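Local coordinates for acetyltransferase (Agrobacterium tumefaciens str., PDB 2DXQ) that probably transfers an acetyl group from acetyl-coenzyme A to an acceptor, as a member of the GNAT family of N-acetyltransferases, at the interface of chains A and B. Sequence-based numbering; all coordinates share one arbitrary frame. Chains: chain A/B, Acetyltransferase.

Contacts 1 and 2 are two patches of one two-fold symmetric interface, their C-alpha centres about 14 Å apart, each with a chain-exchanged twin. Contact 1 is polar and backbone-led: the C-terminal strand of chain B, 143-148, joins strand 117-122 of chain A. Contact 2 is apolar, side chains of strands 61-71 and 81-88 of chain A packing on the equivalent strands of chain B, the end of helix 39-47 and strand 51-58. They share no residue, but A:Arg79 of contact 1 lies just ahead of strand 81-88. A strand exchange backed by sheet packing suggests a stable dimer, though the structure alone does not prove one.

Contact 1: the interface of chains A and B. Residues chain A 79, 107, 111, 115-118, 137; chain B 147-149.
In this GNAT-family fold the C-terminal strand of chain B, 143-148, crosses to its neighbour and pairs antiparallel with strand 117-122 of chain A. The register is set by A:Val118, whose N donates to B:Ile147 O at 2.8 Å, nearly along the C=O axis, while its O accepts B:Ile147 N at 3.0 Å. Two residues on, past the bridge of B:Arg148 with A:Lys117, B:Gln149 N reaches A:Tyr116 O at 3.0 Å from above the carbonyl plane.

B:Gln149 then turns its side chain into chain A. CG sits in the crowded position between backbone N and carbonyl carbon (chi1 69°), and the extended chain carries the amide to two backbone carbonyls. B:Gln149 NE2 gives one bond to A:Cys115 O at 2.8 Å, from above that carbonyl's plane, and another to A:Phe111 O at 3.1 Å, in plane on a lone pair, near the end of helix 98-112. B:Gln149 CB lies over the rim of one A:Phe111 ring face, 4.0 Å from the centroid.

B:Ile147 sends CG2 toward A:Val118 CB and A:Phe111 CZ, while its CG1 branch, anti to the backbone N (chi1 -176°), takes CD1 toward A:Gly137.

Farther out, B:Arg148 runs alongside A:Tyr116, its NH2 3.6 Å from ring atom CD2 and the two planes 61° apart. A:Tyr116 CB in turn covers the centre of one face of the A:Arg79 guanidinium, whose edge is turned to the B:Gln149 amide.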
# COMPACT_ATOMS: atom_id res chain seq x y z
N ARG A 79 1.07 15.60 -0.11
CA ARG A 79 2.28 14.85 -0.46
C ARG A 79 1.97 13.37 -0.56
O ARG A 79 1.19 12.86 0.26
CB ARG A 79 3.35 15.08 0.57
CG ARG A 79 3.97 16.46 0.49
CD ARG A 79 4.98 16.63 1.56
NE ARG A 79 6.22 15.92 1.28
CZ ARG A 79 7.22 15.82 2.15
NH1 ARG A 79 7.11 16.39 3.35
NH2 ARG A 79 8.33 15.15 1.82
N ILE A 107 13.14 2.99 -1.04
CA ILE A 107 12.93 4.08 -0.08
C ILE A 107 13.41 5.40 -0.68
O ILE A 107 12.70 6.40 -0.68
CB ILE A 107 13.65 3.81 1.24
CG1 ILE A 107 12.93 2.66 1.97
CG2 ILE A 107 13.66 5.06 2.14
CD1 ILE A 107 13.72 2.05 3.12
N PHE A 111 11.25 8.85 -1.55
CA PHE A 111 11.58 10.17 -1.01
C PHE A 111 11.93 11.17 -2.12
O PHE A 111 11.55 12.35 -2.03
CB PHE A 111 12.69 10.10 0.03
CG PHE A 111 12.25 9.51 1.36
CD1 PHE A 111 10.92 9.60 1.78
CD2 PHE A 111 13.17 8.89 2.19
CE1 PHE A 111 10.52 9.06 3.01
CE2 PHE A 111 12.79 8.35 3.42
CZ PHE A 111 11.46 8.43 3.83
N CYS A 115 7.56 11.67 -1.36
CA CYS A 115 6.72 10.95 -0.38
C CYS A 115 7.09 11.36 1.04
O CYS A 115 8.28 11.42 1.39
CB CYS A 115 6.87 9.43 -0.54
SG CYS A 115 6.16 8.76 -2.01
N TYR A 116 6.10 11.64 1.88
CA TYR A 116 6.41 12.00 3.26
C TYR A 116 6.71 10.81 4.16
O TYR A 116 7.36 10.94 5.20
CB TYR A 116 5.33 12.91 3.86
CG TYR A 116 4.03 12.24 4.24
CD1 TYR A 116 2.99 12.13 3.33
CD2 TYR A 116 3.84 11.78 5.54
CE1 TYR A 116 1.78 11.54 3.70
CE2 TYR A 116 2.64 11.18 5.91
CZ TYR A 116 1.62 11.07 4.98
OH TYR A 116 0.41 10.49 5.34
N LYS A 117 6.22 9.64 3.77
CA LYS A 117 6.50 8.42 4.51
C LYS A 117 6.52 7.22 3.56
O LYS A 117 5.95 7.27 2.46
CB LYS A 117 5.45 8.20 5.61
CG LYS A 117 4.07 7.86 5.07
CD LYS A 117 3.06 7.63 6.19
CE LYS A 117 1.66 7.62 5.60
NZ LYS A 117 0.62 7.26 6.63
N VAL A 118 7.22 6.18 3.98
CA VAL A 118 7.21 4.90 3.28
C VAL A 118 6.83 3.84 4.32
O VAL A 118 7.42 3.80 5.38
CB VAL A 118 8.58 4.58 2.65
CG1 VAL A 118 8.52 3.24 1.89
CG2 VAL A 118 9.00 5.69 1.69
N GLY A 137 16.49 1.26 7.47
CA GLY A 137 16.05 2.59 7.90
C GLY A 137 14.63 2.64 8.43
O GLY A 137 14.19 3.68 8.96
N ILE B 147 9.15 4.72 7.61
CA ILE B 147 10.23 5.71 7.63
C ILE B 147 9.65 7.00 7.09
O ILE B 147 8.82 6.98 6.18
CB ILE B 147 11.48 5.22 6.84
CG1 ILE B 147 12.65 6.22 6.97
CG2 ILE B 147 11.15 4.93 5.38
CD1 ILE B 147 13.96 5.70 6.32
N ARG B 148 10.07 8.12 7.66
CA ARG B 148 9.51 9.41 7.31
C ARG B 148 10.61 10.38 6.87
O ARG B 148 11.78 10.20 7.22
CB ARG B 148 8.74 9.99 8.49
CG ARG B 148 7.53 9.16 8.93
CD ARG B 148 6.80 9.76 10.13
NE ARG B 148 6.00 10.93 9.76
CZ ARG B 148 4.70 10.89 9.47
NH1 ARG B 148 4.02 9.75 9.50
NH2 ARG B 148 4.07 12.01 9.14
N GLN B 149 10.23 11.39 6.10
CA GLN B 149 11.13 12.51 5.85
C GLN B 149 10.44 13.84 6.19
O GLN B 149 9.24 14.02 5.94
CB GLN B 149 11.67 12.50 4.41
CG GLN B 149 10.65 12.78 3.31
CD GLN B 149 11.32 13.03 1.95
OE1 GLN B 149 12.53 13.31 1.88
NE2 GLN B 149 10.54 12.95 0.88

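Contact 2: the interface of chains A and B. Residues chain A 71-72, 81, 83; chain B 44-45, 48, 51, 69, 85-86.
Strands 61-71 and 81-88 of chain A, neighbours in the central sheet of the GNAT fold, present a row of side chains to the equivalent strands of chain B and to the end of helix 39-47 and the start of strand 51-58, with A:Pro72 just past the first strand's end. The contact is made by carbon packing, and no nitrogen or oxygen of one chain comes within bonding reach of the other.

A:Val71 and B:Leu69 meet tip to tip. A:Val71 CG1, anti to its backbone N (chi1 -171°), points at the leucine fork and stands 3.7 Å from B:Leu69 CD2. The other methyl, B:Leu69 CD1, serves both A:Val71 and A:Phe83, touching the phenylalanine ring at A:Phe83 CE2 at 3.8 Å as the two side chains cross obliquely.

A:Pro72 fits its ring among B:Met45 (a selenomethionine), B:Gln48 and B:Leu51. A:Pro72 CB faces B:Met45 CG at 3.8 Å, whereas A:Pro72 CG looks toward B:Gln48 CB, at 4.0 Å, and the tip of B:Leu51. B:Gln48 is bent at chi2 (75°) and crosses the proline at about a right angle, so that its CD lies near A:Pro72 CD.

At the other end, A:Tyr81 has CG in the crowded position between backbone N and carbonyl carbon (chi1 54°). Its phenol reaches tip to tip toward B:Glu85, A:Tyr81 OH lying 3.4 Å from the aliphatic B:Glu85 CB. B:Glu85 OE1 turns back to accept B:Asn86 N at 3.1 Å from above the carboxylate plane, a bond that may help hold the acid's methylene groups against the phenol, while B:Glu85 OE2 points across the interface toward A:Phe83 CZ, 4.0 Å away. A:Tyr81 is backed within chain A by A:Val71, whose CB covers the rim of one ring face, and by A:Phe83, whose CE2 lies at its edge.

In the fold, the patch runs across chain B from strand 81-89, over strands 61-71 and 51-58, to the end of helix 39-47.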
# COMPACT_ATOMS: atom_id res chain seq x y z
N VAL A 71 1.67 6.60 -4.02
CA VAL A 71 0.22 6.83 -4.01
C VAL A 71 -0.07 8.33 -3.90
O VAL A 71 0.43 8.98 -2.99
CB VAL A 71 -0.44 6.11 -2.80
CG1 VAL A 71 -1.98 6.17 -2.92
CG2 VAL A 71 0.03 4.65 -2.67
N PRO A 72 -0.91 8.88 -4.80
CA PRO A 72 -1.29 10.28 -4.68
C PRO A 72 -2.18 10.49 -3.44
O PRO A 72 -2.96 9.59 -3.08
CB PRO A 72 -2.09 10.55 -5.97
CG PRO A 72 -2.59 9.23 -6.39
CD PRO A 72 -1.58 8.21 -5.93
N TYR A 81 2.36 9.20 -0.45
CA TYR A 81 3.01 8.28 0.47
C TYR A 81 3.28 7.00 -0.30
O TYR A 81 2.77 6.80 -1.42
CB TYR A 81 2.17 8.01 1.73
CG TYR A 81 0.78 7.55 1.40
CD1 TYR A 81 -0.27 8.46 1.31
CD2 TYR A 81 0.50 6.20 1.19
CE1 TYR A 81 -1.56 8.05 0.99
CE2 TYR A 81 -0.78 5.77 0.86
CZ TYR A 81 -1.81 6.70 0.76
OH TYR A 81 -3.08 6.28 0.46
N PHE A 83 4.15 2.52 -0.21
CA PHE A 83 4.35 1.21 0.42
C PHE A 83 5.45 0.47 -0.31
O PHE A 83 5.67 0.67 -1.52
CB PHE A 83 3.10 0.35 0.28
CG PHE A 83 1.90 0.88 1.01
CD1 PHE A 83 1.70 0.57 2.34
CD2 PHE A 83 0.97 1.67 0.35
CE1 PHE A 83 0.58 1.06 3.02
CE2 PHE A 83 -0.16 2.15 1.01
CZ PHE A 83 -0.35 1.84 2.35
N ALA B 44 -5.41 13.90 -9.79
CA ALA B 44 -4.52 12.74 -9.92
C ALA B 44 -5.07 11.47 -9.26
O ALA B 44 -4.96 10.37 -9.80
CB ALA B 44 -3.13 13.06 -9.38
N MSE B 45 -5.68 11.64 -8.08
CA MSE B 45 -6.24 10.51 -7.33
C MSE B 45 -7.44 9.90 -8.04
O MSE B 45 -7.56 8.68 -8.17
CB MSE B 45 -6.68 10.96 -5.95
CG MSE B 45 -5.60 11.57 -5.11
SE MSE B 45 -6.25 12.05 -3.38
CE MSE B 45 -6.65 10.27 -2.69
N GLN B 48 -6.08 7.97 -10.73
CA GLN B 48 -5.25 6.82 -10.36
C GLN B 48 -5.97 5.47 -10.46
O GLN B 48 -6.95 5.23 -9.75
CB GLN B 48 -4.67 6.99 -8.94
CG GLN B 48 -3.86 5.78 -8.45
CD GLN B 48 -2.50 5.69 -9.09
OE1 GLN B 48 -2.06 6.61 -9.77
NE2 GLN B 48 -1.80 4.58 -8.86
N LEU B 51 -7.46 2.90 -7.36
CA LEU B 51 -7.72 3.73 -6.18
C LEU B 51 -9.17 4.22 -6.15
O LEU B 51 -9.65 4.78 -7.14
CB LEU B 51 -6.79 4.95 -6.17
CG LEU B 51 -6.77 5.95 -5.00
CD1 LEU B 51 -5.48 6.74 -4.99
CD2 LEU B 51 -7.95 6.95 -4.99
N LEU B 69 -6.97 1.03 -1.99
CA LEU B 69 -5.96 0.86 -3.05
C LEU B 69 -5.88 -0.62 -3.43
O LEU B 69 -5.44 -1.43 -2.64
CB LEU B 69 -4.57 1.29 -2.54
CG LEU B 69 -4.48 2.66 -1.91
CD1 LEU B 69 -3.10 2.88 -1.33
CD2 LEU B 69 -4.81 3.70 -2.96
N GLU B 85 -6.52 3.26 3.46
CA GLU B 85 -5.87 4.42 4.02
C GLU B 85 -6.84 5.56 4.32
O GLU B 85 -7.95 5.58 3.81
CB GLU B 85 -4.77 4.94 3.09
CG GLU B 85 -3.38 4.38 3.37
CD GLU B 85 -2.84 4.79 4.74
OE1 GLU B 85 -3.36 5.75 5.34
OE2 GLU B 85 -1.89 4.15 5.22
N ASN B 86 -6.38 6.49 5.16
CA ASN B 86 -7.07 7.75 5.43
C ASN B 86 -8.54 7.59 5.80
O ASN B 86 -9.43 8.10 5.13
CB ASN B 86 -6.88 8.74 4.26
CG ASN B 86 -5.46 9.26 4.20
OD1 ASN B 86 -4.82 9.44 5.24
ND2 ASN B 86 -4.94 9.45 2.99